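Local coordinates for endonuclease V isoform X2 (Ciona intestinalis, PDB 6OZI), which probably cleaves inosine-containing nucleic acid, with RNA as the likely preferred substrate, in a metal-ion-dependent reaction of the endonuclease V family, at residues A[25-30]-A[210-215]. The protein carries 1 engineered substitution. Residues are numbered along the deposited sequence; the frame is centred on the assembly and turned at random.
Sequences RSDGDF and LETAAK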
ATOM      1  N   ARG A  25      14.974 -32.246   9.248  1.00 28.24           N
ATOM      2  CA  ARG A  25      15.555 -31.355   8.250  1.00 27.99           C
ATOM      3  C   ARG A  25      16.202 -32.132   7.111  1.00 28.76           C
ATOM      4  O   ARG A  25      17.219 -31.720   6.549  1.00 29.57           O
ATOM      5  CB  ARG A  25      16.555 -30.408   8.901  1.00 27.27           C
ATOM      6  CG  ARG A  25      15.872 -29.418   9.805  1.00 27.12           C
ATOM      7  CD  ARG A  25      16.857 -28.506  10.463  1.00 28.58           C
ATOM      8  NE  ARG A  25      17.803 -29.240  11.300  1.00 30.11           N
ATOM      9  CZ  ARG A  25      19.112 -29.277  11.082  1.00 30.18           C
ATOM     10  NH1 ARG A  25      19.631 -28.613  10.059  1.00 28.71           N
ATOM     11  NH2 ARG A  25      19.906 -29.964  11.892  1.00 31.75           N
ATOM     12  N   SER A  26      15.605 -33.265   6.764  1.00 29.24           N
ATOM     13  CA  SER A  26      16.028 -34.080   5.638  0.51 29.50           C
ATOM     14  C   SER A  26      14.810 -34.417   4.787  1.00 30.11           C
ATOM     15  O   SER A  26      13.663 -34.274   5.224  1.00 30.35           O
ATOM     16  CB  SER A  26      16.730 -35.364   6.104  0.51 30.99           C
ATOM     17  OG  SER A  26      17.878 -35.071   6.882  0.51 30.84           O
ATOM     18  N   ASP A  27      15.072 -34.882   3.565  1.00 28.71           N
ATOM     19  CA  ASP A  27      13.997 -35.133   2.612  1.00 30.38           C
ATOM     20  C   ASP A  27      13.305 -36.476   2.829  1.00 33.18           C
ATOM     21  O   ASP A  27      12.123 -36.613   2.497  1.00 32.00           O
ATOM     22  CB  ASP A  27      14.538 -35.046   1.185  1.00 33.29           C
ATOM     23  CG  ASP A  27      14.909 -33.623   0.785  1.00 34.24           C
ATOM     24  OD1 ASP A  27      14.496 -32.668   1.476  1.00 33.18           O
ATOM     25  OD2 ASP A  27      15.618 -33.459  -0.225  1.00 36.73           O
ATOM     26  N   GLY A  28      14.009 -37.477   3.350  1.00 36.72           N
ATOM     27  CA  GLY A  28      13.432 -38.814   3.400  1.00 38.73           C
ATOM     28  C   GLY A  28      13.175 -39.299   1.984  1.00 39.93           C
ATOM     29  O   GLY A  28      14.024 -39.150   1.096  1.00 38.10           O
ATOM     30  N   ASP A  29      11.990 -39.861   1.746  1.00 40.15           N
ATOM     31  CA  ASP A  29      11.606 -40.261   0.396  1.00 45.16           C
ATOM     32  C   ASP A  29      10.915 -39.139  -0.378  1.00 42.48           C
ATOM     33  O   ASP A  29      10.322 -39.401  -1.430  1.00 44.66           O
ATOM     34  CB  ASP A  29      10.733 -41.523   0.419  1.00 51.95           C
ATOM     35  CG  ASP A  29       9.644 -41.471   1.467  1.00 56.25           C
ATOM     36  OD1 ASP A  29       8.962 -40.424   1.575  1.00 57.05           O
ATOM     37  OD2 ASP A  29       9.475 -42.488   2.180  1.00 58.57           O
ATOM     38  N   PHE A  30      10.957 -37.910   0.132  1.00 41.01           N
ATOM     39  CA  PHE A  30      10.401 -36.756  -0.556  1.00 36.82           C
ATOM     40  C   PHE A  30      11.433 -36.158  -1.505  1.00 35.42           C
ATOM     41  O   PHE A  30      12.639 -36.208  -1.255  1.00 35.74           O
ATOM     42  CB  PHE A  30       9.940 -35.700   0.455  1.00 33.89           C
ATOM     43  CG  PHE A  30       9.564 -34.375  -0.161  1.00 30.89           C
ATOM     44  CD1 PHE A  30       8.341 -34.200  -0.783  1.00 30.40           C
ATOM     45  CD2 PHE A  30      10.428 -33.293  -0.085  1.00 29.37           C
ATOM     46  CE1 PHE A  30       7.990 -32.968  -1.338  1.00 28.58           C
ATOM     47  CE2 PHE A  30      10.085 -32.064  -0.632  1.00 27.30           C
ATOM     48  CZ  PHE A  30       8.865 -31.906  -1.258  1.00 26.43           C
ATOM     49  N   LEU A 210      17.163 -28.052   3.866  1.00 27.26           N
ATOM     50  CA  LEU A 210      17.307 -26.644   3.508  1.00 25.16           C
ATOM     51  C   LEU A 210      17.500 -26.478   2.006  1.00 28.14           C
ATOM     52  O   LEU A 210      16.983 -25.529   1.402  1.00 28.01           O
ATOM     53  CB  LEU A 210      18.478 -26.033   4.280  1.00 23.33           C
ATOM     54  CG  LEU A 210      18.909 -24.605   3.908  1.00 21.55           C
ATOM     55  CD1 LEU A 210      17.745 -23.619   3.971  1.00 17.18           C
ATOM     56  CD2 LEU A 210      20.038 -24.149   4.809  1.00 22.69           C
ATOM     57  N   GLU A 211      18.218 -27.415   1.387  1.00 26.28           N
ATOM     58  CA  GLU A 211      18.522 -27.338  -0.038  1.00 28.13           C
ATOM     59  C   GLU A 211      17.266 -27.511  -0.885  1.00 26.73           C
ATOM     60  O   GLU A 211      17.012 -26.736  -1.823  1.00 27.29           O
ATOM     61  CB  GLU A 211      19.549 -28.409  -0.380  1.00 33.70           C
ATOM     62  CG  GLU A 211      20.915 -28.220   0.283  1.00 39.42           C
ATOM     63  CD  GLU A 211      21.027 -28.631   1.754  1.00 42.23           C
ATOM     64  OE1 GLU A 211      20.057 -29.191   2.329  1.00 39.86           O
ATOM     65  OE2 GLU A 211      22.135 -28.417   2.317  1.00 45.20           O
ATOM     66  N   THR A 212      16.475 -28.539  -0.575  1.00 26.51           N
ATOM     67  CA  THR A 212      15.211 -28.732  -1.267  1.00 26.66           C
ATOM     68  C   THR A 212      14.259 -27.579  -0.976  1.00 24.38           C
ATOM     69  O   THR A 212      13.554 -27.105  -1.874  1.00 25.00           O
ATOM     70  CB  THR A 212      14.595 -30.070  -0.857  1.00 29.06           C
ATOM     71  OG1 THR A 212      15.517 -31.136  -1.146  1.00 29.23           O
ATOM     72  CG2 THR A 212      13.298 -30.303  -1.615  1.00 30.85           C
ATOM     73  N   ALA A 213      14.267 -27.080   0.263  1.00 24.97           N
ATOM     74  CA  ALA A 213      13.468 -25.905   0.600  1.00 24.05           C
ATOM     75  C   ALA A 213      13.791 -24.744  -0.333  1.00 24.74           C
ATOM     76  O   ALA A 213      12.887 -24.124  -0.907  1.00 24.08           O
ATOM     77  CB  ALA A 213      13.700 -25.509   2.059  1.00 21.97           C
ATOM     78  N   ALA A 214      15.083 -24.452  -0.515  1.00 24.87           N
ATOM     79  CA  ALA A 214      15.473 -23.351  -1.391  1.00 24.84           C
ATOM     80  C   ALA A 214      15.040 -23.599  -2.831  1.00 26.16           C
ATOM     81  O   ALA A 214      14.574 -22.675  -3.507  1.00 25.04           O
ATOM     82  CB  ALA A 214      16.983 -23.121  -1.316  1.00 25.26           C
ATOM     83  N   LYS A 215      15.170 -24.841  -3.318  1.00 26.05           N
ATOM     84  CA  LYS A 215      14.709 -25.128  -4.679  1.00 27.07           C
ATOM     85  C   LYS A 215      13.213 -24.869  -4.825  1.00 26.55           C
ATOM     86  O   LYS A 215      12.759 -24.350  -5.856  1.00 27.78           O
ATOM     87  CB  LYS A 215      15.021 -26.574  -5.076  1.00 30.07           C
ATOM     88  CG  LYS A 215      16.282 -26.770  -5.903  1.00 34.92           C
ATOM     89  CD  LYS A 215      16.901 -28.142  -5.644  1.00 39.48           C
ATOM     90  CE  LYS A 215      17.929 -28.501  -6.704  1.00 43.71           C
ATOM     91  NZ  LYS A 215      18.623 -27.288  -7.212  1.00 44.21           N
TER
HETATM   92  O   HOH W   1      18.625 -29.145   6.047  1.00 29.06           O
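Asp27 and Thr212 reach for each other from opposite directions and meet in a single short hydrogen bond, from Thr212 OG1 to Asp27 OD2 (2.5 Å). The hydroxyl arrives on the syn side of the carboxylate, 17° out of its plane, and therefore also lies near the second oxygen, with Asp27 OD1 at 3.2 Å from Thr212 OG1. That second oxygen has a different partner, the backbone N-H of Ser209, immediately before helix 210-219. The carboxylate is thus held at both oxygens by the same helix start, which should limit its rotation about the CB-CG bond.

Thr212 divides its two branches between polar and apolar neighbours. With OG1 placed beside the backbone N (chi1 -57°), the hydroxyl is presented to Asp27, while the methyl, anti to that N, is directed at Phe30. There Thr212 CG2 rests against the ring at Phe30 CE2 (3.8 Å), an oblique approach to a buried phenyl group. Phe30 carries its own CG anti to the backbone N (chi1 170°), which sends the ring in toward the helix; Arg139 makes a cation-pi contact with it.

A type II' turn from Asp27 to Phe30, with Gly28 at positive phi and a bond from Phe30 N to Asp27 O (2.9 Å), brings both side chains to the same threonine. A water bridges the main chains, donating to Arg25 O (3.0 Å) and accepting from Leu210 N (2.8 Å). Ser209 OG accepts a hydrogen bond from Thr212 N. The arrangement joins the first turn of helix 210-219 to the loop between helix 6-19 and strand 37-45, a partly buried packing contact of the RNase H-like endonuclease V fold, about 13 Å from the bound nucleic acid at the nearest atoms.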